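Local coordinates for protein transcriptional regulator KdgR (Pseudomonas aeruginosa, PDB 5Y6I) that probably binds DNA and regulates transcription as a member of the IclR family, with an N-terminal helix-turn-helix domain and a C-terminal GAF-like domain, at residues Ala214-Ala219 / Ala254-Met259. Residues are numbered along the deposited sequence; the frame is centred on the assembly and turned at random.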
loop_
_atom_site.group_PDB
_atom_site.type_symbol
_atom_site.label_atom_id
_atom_site.label_comp_id
_atom_site.label_asym_id
_atom_site.label_seq_id
_atom_site.Cartn_x
_atom_site.Cartn_y
_atom_site.Cartn_z
ATOM N N ALA A 214 11.521 -9.371 -14.419
ATOM C CA ALA A 214 11.137 -7.987 -14.218
ATOM C C ALA A 214 10.381 -7.867 -12.905
ATOM O O ALA A 214 9.747 -8.831 -12.456
ATOM C CB ALA A 214 10.254 -7.465 -15.358
ATOM N N PRO A 215 10.437 -6.704 -12.269
ATOM C CA PRO A 215 9.766 -6.518 -10.983
ATOM C C PRO A 215 8.357 -5.955 -11.111
ATOM O O PRO A 215 8.025 -5.234 -12.061
ATOM C CB PRO A 215 10.671 -5.506 -10.269
ATOM C CG PRO A 215 11.215 -4.663 -11.408
ATOM C CD PRO A 215 11.406 -5.633 -12.560
ATOM N N VAL A 216 7.547 -6.268 -10.095
ATOM C CA VAL A 216 6.171 -5.787 -9.962
ATOM C C VAL A 216 6.056 -4.940 -8.694
ATOM O O VAL A 216 6.474 -5.373 -7.611
ATOM C CB VAL A 216 5.174 -6.959 -9.927
ATOM C CG1 VAL A 216 3.755 -6.439 -9.819
ATOM C CG2 VAL A 216 5.375 -7.891 -11.169
ATOM N N PHE A 217 5.470 -3.748 -8.827
ATOM C CA PHE A 217 5.408 -2.745 -7.770
ATOM C C PHE A 217 3.984 -2.568 -7.260
ATOM O O PHE A 217 3.016 -2.750 -8.005
ATOM C CB PHE A 217 5.911 -1.395 -8.278
ATOM C CG PHE A 217 7.301 -1.436 -8.824
ATOM C CD1 PHE A 217 8.396 -1.425 -7.969
ATOM C CD2 PHE A 217 7.525 -1.497 -10.188
ATOM C CE1 PHE A 217 9.699 -1.472 -8.476
ATOM C CE2 PHE A 217 8.821 -1.544 -10.700
ATOM C CZ PHE A 217 9.903 -1.528 -9.848
ATOM N N ASP A 218 3.854 -2.166 -5.993
ATOM C CA ASP A 218 2.534 -1.849 -5.477
ATOM C C ASP A 218 2.285 -0.355 -5.607
ATOM O O ASP A 218 3.122 0.412 -6.104
ATOM C CB ASP A 218 2.351 -2.353 -4.035
ATOM C CG ASP A 218 3.286 -1.689 -3.026
ATOM O OD1 ASP A 218 4.062 -0.769 -3.403
ATOM O OD2 ASP A 218 3.241 -2.104 -1.828
ATOM N N ALA A 219 1.084 0.051 -5.177
ATOM C CA ALA A 219 0.698 1.456 -5.192
ATOM C C ALA A 219 1.793 2.353 -4.637
ATOM O O ALA A 219 2.036 3.445 -5.164
ATOM C CB ALA A 219 -0.589 1.643 -4.388
ATOM N N ALA A 254 1.601 -3.744 -16.479
ATOM C CA ALA A 254 0.149 -3.828 -16.335
ATOM C C ALA A 254 -0.225 -4.229 -14.916
ATOM O O ALA A 254 -1.009 -3.540 -14.253
ATOM C CB ALA A 254 -0.435 -4.811 -17.349
ATOM N N ILE A 255 0.337 -5.345 -14.432
ATOM C CA ILE A 255 0.068 -5.787 -13.065
ATOM C C ILE A 255 0.328 -4.655 -12.078
ATOM O O ILE A 255 -0.440 -4.452 -11.128
ATOM C CB ILE A 255 0.918 -7.023 -12.721
ATOM C CG1 ILE A 255 0.680 -8.165 -13.705
ATOM C CG2 ILE A 255 0.651 -7.484 -11.287
ATOM C CD1 ILE A 255 1.503 -9.417 -13.369
ATOM N N SER A 256 1.408 -3.895 -12.297
ATOM C CA SER A 256 1.736 -2.796 -11.403
ATOM C C SER A 256 0.643 -1.748 -11.414
ATOM O O SER A 256 0.063 -1.424 -10.373
ATOM C CB SER A 256 3.068 -2.159 -11.800
ATOM O OG SER A 256 4.158 -2.924 -11.326
ATOM N N TRP A 257 0.372 -1.183 -12.594
ATOM C CA TRP A 257 -0.614 -0.117 -12.714
ATOM C C TRP A 257 -1.971 -0.553 -12.182
ATOM O O TRP A 257 -2.750 0.285 -11.713
ATOM C CB TRP A 257 -0.701 0.317 -14.173
ATOM C CG TRP A 257 -1.740 1.335 -14.511
ATOM C CD1 TRP A 257 -1.547 2.668 -14.732
ATOM C CD2 TRP A 257 -3.132 1.090 -14.725
ATOM N NE1 TRP A 257 -2.741 3.272 -15.047
ATOM C CE2 TRP A 257 -3.729 2.321 -15.047
ATOM C CE3 TRP A 257 -3.935 -0.059 -14.659
ATOM C CZ2 TRP A 257 -5.097 2.442 -15.305
ATOM C CZ3 TRP A 257 -5.285 0.058 -14.908
ATOM C CH2 TRP A 257 -5.855 1.300 -15.229
ATOM N N ARG A 258 -2.269 -1.851 -12.209
ATOM C CA ARG A 258 -3.528 -2.286 -11.619
ATOM C C ARG A 258 -3.486 -2.290 -10.099
ATOM O O ARG A 258 -4.546 -2.257 -9.459
ATOM C CB ARG A 258 -3.912 -3.664 -12.158
ATOM C CG ARG A 258 -4.533 -3.553 -13.553
ATOM C CD ARG A 258 -4.493 -4.843 -14.362
ATOM N NE ARG A 258 -4.904 -5.993 -13.568
ATOM C CZ ARG A 258 -5.267 -7.159 -14.088
ATOM N NH1 ARG A 258 -5.617 -8.167 -13.297
ATOM N NH2 ARG A 258 -5.295 -7.309 -15.407
ATOM N N MET A 259 -2.295 -2.332 -9.514
ATOM C CA MET A 259 -2.122 -2.173 -8.085
ATOM C C MET A 259 -1.936 -0.714 -7.677
ATOM O O MET A 259 -1.631 -0.442 -6.519
ATOM C CB MET A 259 -0.940 -3.019 -7.618
ATOM C CG MET A 259 -1.118 -4.485 -7.978
ATOM S SD MET A 259 -0.066 -5.584 -7.033
ATOM C CE MET A 259 -0.861 -5.423 -5.449
#
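Ser256 reaches from the C-terminal part of helix 244-258 to the backbone of Phe217, where strand 209-217 ends. Its CB lies 3.8 Å from Phe217 O, a simple van der Waals contact. From there OG, placed beside its own backbone N, accepts a hydrogen bond from Phe217 N, with 2.9 Å between N and OG. The bond is almost straight, its N-H...O angle being 174°. The same OG lies 3.8 Å from Val216 CG1 and approaches Phe217 CD2 obliquely to the ring. The hydroxyl also makes a weak hydrogen bond to Thr252 O, one turn earlier in the helix, so this buried group has partners both on the strand and, more weakly, within its own helix.

Apolar packing lies next to this polar link. Val216 holds CG1 anti to its backbone N (chi1 -179°), which brings that methyl to 3.6 Å from Ile255 CG2; the two side chains cross at about a right angle. Farther along, Met259 CB makes a van der Waals contact with the carbonyl oxygen of Phe217, CB to O 4.0 Å.

The strand and helix segments run nearly parallel, their axes 11° apart and 7.0 Å at closest approach, as the C-terminal helix lies against the sheet of the GAF-like domain. Strand 209-217 is hydrogen-bonded through Val216 to strand 223-232, and Tyr261 meets the Phe217 ring. Helix 93-108 adds Val93 against Val216 and Met259, and Ala97 against Ile255, so that the contact lies where helix 244-258, helix 93-108 and the sheet come together.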